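Local coordinates for putative CRISPR-associated endoribonuclease-like protein Cas6nc (Pyrococcus horikoshii, PDB 3QJL), which binds CRISPR RNA as a Cas6-family protein with a ferredoxin-like fold, and probably serves in prokaryotic adaptive immunity against viruses and other mobile genetic elements, at residues A[163-168]-A[183-188]. Numbering follows the deposited sequence.
Sequences RLRKVM and RDFTIE
Arg165 and Phe185 carry this contact by sliding past each other in opposite directions, the arginine ending at the strand backbone and the phenylalanine ring ending against the helix. With CG anti to the backbone N (chi1 -158°) and a bend at chi3, the arginine presents the side of its guanidinium to one carbonyl: Arg165 NE (3.2 Å) and Arg165 NH2 (3.0 Å) both donate hydrogen bonds to Phe185 O, moderately bent, with an N-H...O angle of 147° at NE. The shared oxygen lies 2° out of the guanidinium plane, and two bonds in that plane would hold the group's rotation. Beyond the bonds, NH2 comes alongside the methyl CG2 of Thr186.

The ring of Phe185 passes the other way. Its first torsion turns the far end to the helix backbone, Phe185 CZ lying 3.9 Å from Arg165 CA. Leu164 crosses the ring at about a right angle and meets its edge, Leu164 CD2 to Phe185 CE2 at 4.1 Å; the same methyl approaches Ile187 CG2. Met168 CG approaches Phe185 CZ obliquely, 4.0 Å away.

This is helix-on-sheet packing, consistent with the ferredoxin-like fold of the Cas6 family: helix 160-176 and strand 185-189 approach to 9.4 Å between the axes of the contacting segments. The strand pairs antiparallel with 204-215, where the Phe185 ring also meets Tyr213, while Ile219 of helix 217-226 touches both Phe185 and Met168.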
ATOM      1  N   ARG A 163       7.027 -23.057   2.676  1.00 52.17           N
ATOM      2  CA  ARG A 163       6.402 -23.117   3.980  1.00 53.57           C
ATOM      3  C   ARG A 163       4.868 -23.059   3.852  1.00 51.11           C
ATOM      4  O   ARG A 163       4.158 -23.812   4.502  1.00 48.86           O
ATOM      5  CB  ARG A 163       6.933 -21.986   4.848  1.00 52.33           C
ATOM      6  CG  ARG A 163       6.376 -21.963   6.229  1.00 53.72           C
ATOM      7  CD  ARG A 163       6.843 -23.133   7.063  1.00 55.91           C
ATOM      8  NE  ARG A 163       6.209 -23.027   8.375  1.00 72.48           N
ATOM      9  CZ  ARG A 163       5.317 -23.884   8.874  1.00 73.46           C
ATOM     10  NH1 ARG A 163       4.960 -24.970   8.189  1.00 65.15           N
ATOM     11  NH2 ARG A 163       4.798 -23.662  10.081  1.00 64.66           N
ATOM     12  N   LEU A 164       4.366 -22.174   2.998  1.00 50.18           N
ATOM     13  CA  LEU A 164       2.931 -21.980   2.846  1.00 45.58           C
ATOM     14  C   LEU A 164       2.284 -23.230   2.300  1.00 51.33           C
ATOM     15  O   LEU A 164       1.209 -23.623   2.742  1.00 47.70           O
ATOM     16  CB  LEU A 164       2.645 -20.821   1.892  1.00 46.22           C
ATOM     17  CG  LEU A 164       1.183 -20.587   1.495  1.00 47.89           C
ATOM     18  CD1 LEU A 164       0.332 -20.158   2.694  1.00 42.77           C
ATOM     19  CD2 LEU A 164       1.098 -19.566   0.375  1.00 40.91           C
ATOM     20  N   ARG A 165       2.943 -23.831   1.315  1.00 50.79           N
ATOM     21  CA  ARG A 165       2.509 -25.074   0.703  1.00 46.22           C
ATOM     22  C   ARG A 165       2.276 -26.133   1.797  1.00 53.00           C
ATOM     23  O   ARG A 165       1.203 -26.739   1.880  1.00 52.59           O
ATOM     24  CB  ARG A 165       3.583 -25.524  -0.288  1.00 47.75           C
ATOM     25  CG  ARG A 165       3.138 -26.471  -1.390  1.00 56.44           C
ATOM     26  CD  ARG A 165       4.238 -26.624  -2.466  1.00 62.21           C
ATOM     27  NE  ARG A 165       4.264 -25.524  -3.448  1.00 65.40           N
ATOM     28  CZ  ARG A 165       5.357 -24.845  -3.824  1.00 61.02           C
ATOM     29  NH1 ARG A 165       6.550 -25.123  -3.301  1.00 61.06           N
ATOM     30  NH2 ARG A 165       5.262 -23.875  -4.729  1.00 54.08           N
ATOM     31  N   LYS A 166       3.271 -26.340   2.653  1.00 51.57           N
ATOM     32  CA  LYS A 166       3.148 -27.312   3.737  1.00 50.11           C
ATOM     33  C   LYS A 166       2.072 -26.934   4.753  1.00 49.61           C
ATOM     34  O   LYS A 166       1.373 -27.794   5.267  1.00 52.30           O
ATOM     35  CB  LYS A 166       4.496 -27.533   4.437  1.00 51.94           C
ATOM     36  CG  LYS A 166       5.414 -28.468   3.680  1.00 54.02           C
ATOM     37  CD  LYS A 166       6.872 -28.235   3.998  1.00 50.34           C
ATOM     38  CE  LYS A 166       7.747 -29.007   3.033  1.00 49.25           C
ATOM     39  NZ  LYS A 166       9.134 -28.472   2.995  1.00 67.14           N
ATOM     40  N   VAL A 167       1.936 -25.652   5.052  1.00 52.48           N
ATOM     41  CA  VAL A 167       0.905 -25.231   5.993  1.00 52.54           C
ATOM     42  C   VAL A 167      -0.487 -25.586   5.468  1.00 48.90           C
ATOM     43  O   VAL A 167      -1.302 -26.121   6.205  1.00 51.64           O
ATOM     44  CB  VAL A 167       1.001 -23.730   6.321  1.00 47.11           C
ATOM     45  CG1 VAL A 167      -0.206 -23.277   7.096  1.00 47.24           C
ATOM     46  CG2 VAL A 167       2.242 -23.468   7.124  1.00 51.23           C
ATOM     47  N   MET A 168      -0.745 -25.310   4.193  1.00 50.25           N
ATOM     48  CA  MET A 168      -2.049 -25.603   3.603  1.00 48.17           C
ATOM     49  C   MET A 168      -2.332 -27.098   3.568  1.00 49.63           C
ATOM     50  O   MET A 168      -3.339 -27.546   4.094  1.00 53.59           O
ATOM     51  CB  MET A 168      -2.186 -25.000   2.201  1.00 45.64           C
ATOM     52  CG  MET A 168      -2.100 -23.485   2.176  1.00 45.84           C
ATOM     53  SD  MET A 168      -3.139 -22.663   3.403  1.00 45.71           S
ATOM     54  CE  MET A 168      -4.701 -22.655   2.528  1.00 45.79           C
ATOM     55  N   ARG A 183      -1.627 -31.538  -4.449  1.00 64.13           N
ATOM     56  CA  ARG A 183      -0.959 -30.660  -3.485  1.00 65.10           C
ATOM     57  C   ARG A 183      -0.023 -29.591  -4.072  1.00 65.67           C
ATOM     58  O   ARG A 183       0.673 -28.900  -3.331  1.00 67.19           O
ATOM     59  CB  ARG A 183      -0.236 -31.477  -2.421  1.00 65.01           C
ATOM     60  CG  ARG A 183       0.016 -32.907  -2.831  1.00 74.80           C
ATOM     61  CD  ARG A 183       0.114 -33.805  -1.616  1.00 75.15           C
ATOM     62  NE  ARG A 183      -0.620 -35.054  -1.799  1.00 83.72           N
ATOM     63  CZ  ARG A 183      -0.057 -36.215  -2.123  1.00 88.95           C
ATOM     64  NH1 ARG A 183       1.259 -36.289  -2.300  1.00 84.69           N
ATOM     65  NH2 ARG A 183      -0.812 -37.303  -2.263  1.00 84.04           N
ATOM     66  N   ASP A 184       0.037 -29.477  -5.392  1.00 62.19           N
ATOM     67  CA  ASP A 184       0.910 -28.477  -5.990  1.00 61.12           C
ATOM     68  C   ASP A 184       0.182 -27.172  -6.273  1.00 60.06           C
ATOM     69  O   ASP A 184      -0.893 -27.169  -6.874  1.00 60.12           O
ATOM     70  CB  ASP A 184       1.550 -29.007  -7.276  1.00 69.46           C
ATOM     71  CG  ASP A 184       2.418 -30.237  -7.035  1.00 74.03           C
ATOM     72  OD1 ASP A 184       3.080 -30.308  -5.973  1.00 72.94           O
ATOM     73  OD2 ASP A 184       2.433 -31.133  -7.911  1.00 72.28           O
ATOM     74  N   PHE A 185       0.765 -26.065  -5.823  1.00 57.01           N
ATOM     75  CA  PHE A 185       0.276 -24.747  -6.202  1.00 54.73           C
ATOM     76  C   PHE A 185       1.332 -23.653  -6.031  1.00 55.45           C
ATOM     77  O   PHE A 185       2.298 -23.813  -5.284  1.00 55.56           O
ATOM     78  CB  PHE A 185      -0.982 -24.390  -5.414  1.00 48.34           C
ATOM     79  CG  PHE A 185      -0.724 -24.017  -3.989  1.00 46.55           C
ATOM     80  CD1 PHE A 185      -0.759 -24.973  -2.993  1.00 49.16           C
ATOM     81  CD2 PHE A 185      -0.470 -22.705  -3.639  1.00 49.87           C
ATOM     82  CE1 PHE A 185      -0.536 -24.632  -1.672  1.00 47.50           C
ATOM     83  CE2 PHE A 185      -0.245 -22.353  -2.312  1.00 50.75           C
ATOM     84  CZ  PHE A 185      -0.279 -23.319  -1.328  1.00 46.63           C
ATOM     85  N   THR A 186       1.135 -22.538  -6.725  1.00 48.49           N
ATOM     86  CA  THR A 186       2.006 -21.385  -6.574  1.00 53.83           C
ATOM     87  C   THR A 186       1.150 -20.159  -6.391  1.00 52.50           C
ATOM     88  O   THR A 186      -0.019 -20.158  -6.767  1.00 54.91           O
ATOM     89  CB  THR A 186       2.858 -21.132  -7.835  1.00 51.64           C
ATOM     90  OG1 THR A 186       2.001 -21.075  -8.980  1.00 49.10           O
ATOM     91  CG2 THR A 186       3.893 -22.223  -8.027  1.00 48.29           C
ATOM     92  N   ILE A 187       1.731 -19.111  -5.823  1.00 47.84           N
ATOM     93  CA  ILE A 187       1.097 -17.803  -5.856  1.00 50.72           C
ATOM     94  C   ILE A 187       2.107 -16.793  -6.379  1.00 47.34           C
ATOM     95  O   ILE A 187       3.287 -16.873  -6.053  1.00 48.46           O
ATOM     96  CB  ILE A 187       0.615 -17.357  -4.464  1.00 49.23           C
ATOM     97  CG1 ILE A 187       1.766 -16.740  -3.684  1.00 49.45           C
ATOM     98  CG2 ILE A 187       0.007 -18.520  -3.691  1.00 43.25           C
ATOM     99  CD1 ILE A 187       1.329 -16.138  -2.380  1.00 54.73           C
ATOM    100  N   GLU A 188       1.675 -15.857  -7.212  1.00 44.64           N
ATOM    101  CA  GLU A 188       2.569 -14.755  -7.533  1.00 52.20           C
ATOM    102  C   GLU A 188       1.991 -13.404  -7.126  1.00 50.40           C
ATOM    103  O   GLU A 188       0.869 -13.051  -7.498  1.00 49.69           O
ATOM    104  CB  GLU A 188       3.065 -14.780  -8.985  1.00 51.94           C
ATOM    105  CG  GLU A 188       2.105 -14.255 -10.026  1.00 58.14           C
ATOM    106  CD  GLU A 188       2.791 -14.066 -11.367  1.00 74.39           C
ATOM    107  OE1 GLU A 188       4.016 -13.774 -11.375  1.00 67.57           O
ATOM    108  OE2 GLU A 188       2.114 -14.221 -12.410  1.00 81.62           O
TER